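Local coordinates for xylulokinase (Brucella ovis, PDB 5VM1), which probably phosphorylates D-xylulose at the expense of ATP, giving D-xylulose 5-phosphate and ADP, as a member of the FGGY carbohydrate kinase family, at residues 22-27 with 65-70. Numbering follows the deposited sequence.
Sequences ALLIDE and EALRAA
Leu67 packs against Ala22 and Leu24 in a small, buried helix-on-sheet contact within the N-terminal domain of this FGGY kinase, a domain of the actin-like ATPase fold. The strand is 19-26, the middle one of three consecutive antiparallel strands, 9-15, 19-26 and 31-38, with 31-38 at the edge of the mixed sheet; the helix is 53-70, whose last turns rest on one face of that sheet. No hydrogen bond joins the two segments, and together they bury just 132 Å², more than half of it on Leu67.

Alternation along the strand decides who takes part. Ala22 and Leu24 point their CB atoms toward the helix, while Leu23 between them points away, to the other face, where it meets Ala434 and Phe435 of helix 433-446. Ile25 reaches Ala438 of that same helix, so the strand is covered on both faces.

Within 65-70, Leu67 does all the touching. Its CB already points to the strand; with CG anti to the backbone N (chi1 -157°) the branch extends onward, and the two methyls part. CD2 comes up to the strand, only loosely against Ala22 CB, at 4.4 Å, and nearer to Leu24 CB; CD1 turns off from these two. Leu67 also meets Leu11 and Ala35 on the flanking strands, so one side chain spans three neighbouring strands. The backbones stay well apart, with 7.6 Å between the CA atoms of Ala22 and Leu67. Ala22 lies about 8 Å, side chain to side chain, from Asp14, which is predicted to be important for activity. The closest touch is Leu67 CD2 on Leu24 CB, at 3.7 Å.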
# COMPACT_ATOMS: atom_id res chain seq x y z
N ALA A 22 -7.88 -9.42 12.05
CA ALA A 22 -8.91 -10.37 11.64
C ALA A 22 -10.25 -9.66 11.72
O ALA A 22 -10.62 -9.15 12.77
CB ALA A 22 -8.91 -11.60 12.53
N LEU A 23 -11.00 -9.67 10.62
CA LEU A 23 -12.23 -8.92 10.54
C LEU A 23 -13.34 -9.84 10.07
O LEU A 23 -13.19 -10.49 9.03
CB LEU A 23 -12.10 -7.73 9.59
CG LEU A 23 -13.30 -6.80 9.52
CD1 LEU A 23 -13.55 -6.17 10.85
CD2 LEU A 23 -13.05 -5.75 8.48
N LEU A 24 -14.44 -9.86 10.80
CA LEU A 24 -15.56 -10.73 10.48
C LEU A 24 -16.76 -9.88 10.13
O LEU A 24 -17.14 -8.99 10.90
CB LEU A 24 -15.88 -11.67 11.65
CG LEU A 24 -16.97 -12.71 11.38
CD1 LEU A 24 -16.58 -13.68 10.28
CD2 LEU A 24 -17.21 -13.45 12.67
N ILE A 25 -17.35 -10.17 8.97
CA ILE A 25 -18.48 -9.42 8.45
C ILE A 25 -19.57 -10.39 8.01
O ILE A 25 -19.32 -11.56 7.70
CB ILE A 25 -18.07 -8.51 7.26
CG1 ILE A 25 -17.63 -9.38 6.07
CG2 ILE A 25 -17.01 -7.47 7.68
CD1 ILE A 25 -17.52 -8.64 4.79
N ASP A 26 -20.79 -9.87 7.93
CA ASP A 26 -21.95 -10.65 7.56
C ASP A 26 -22.24 -10.43 6.08
O ASP A 26 -21.45 -9.80 5.37
CB ASP A 26 -23.15 -10.27 8.44
CG ASP A 26 -23.54 -8.81 8.33
OD1 ASP A 26 -23.77 -8.34 7.20
OD2 ASP A 26 -23.64 -8.12 9.37
N GLU A 27 -23.38 -10.96 5.61
CA GLU A 27 -23.72 -10.86 4.20
C GLU A 27 -23.93 -9.41 3.74
O GLU A 27 -23.74 -9.12 2.55
CB GLU A 27 -24.98 -11.69 3.90
N GLU A 65 -8.59 -17.27 17.08
CA GLU A 65 -9.27 -17.89 18.22
C GLU A 65 -9.89 -16.83 19.11
O GLU A 65 -11.00 -17.02 19.62
CB GLU A 65 -8.32 -18.81 19.01
N ALA A 66 -9.22 -15.69 19.26
CA ALA A 66 -9.80 -14.59 20.03
C ALA A 66 -11.12 -14.12 19.42
O ALA A 66 -12.06 -13.76 20.13
CB ALA A 66 -8.82 -13.43 20.10
N LEU A 67 -11.19 -14.12 18.09
CA LEU A 67 -12.44 -13.80 17.40
C LEU A 67 -13.45 -14.93 17.55
O LEU A 67 -14.63 -14.68 17.82
CB LEU A 67 -12.15 -13.50 15.93
CG LEU A 67 -13.18 -12.66 15.19
CD1 LEU A 67 -13.07 -11.26 15.71
CD2 LEU A 67 -12.95 -12.71 13.70
N ARG A 68 -13.01 -16.18 17.35
CA ARG A 68 -13.92 -17.32 17.48
C ARG A 68 -14.45 -17.44 18.90
O ARG A 68 -15.61 -17.82 19.09
CB ARG A 68 -13.23 -18.63 17.07
N ALA A 69 -13.64 -17.10 19.90
CA ALA A 69 -14.12 -17.22 21.27
C ALA A 69 -15.12 -16.13 21.64
O ALA A 69 -15.85 -16.29 22.61
CB ALA A 69 -12.93 -17.22 22.24
N ALA A 70 -15.17 -15.03 20.88
CA ALA A 70 -16.16 -13.98 21.14
C ALA A 70 -17.40 -14.08 20.26
O ALA A 70 -18.43 -13.50 20.60
CB ALA A 70 -15.53 -12.59 20.97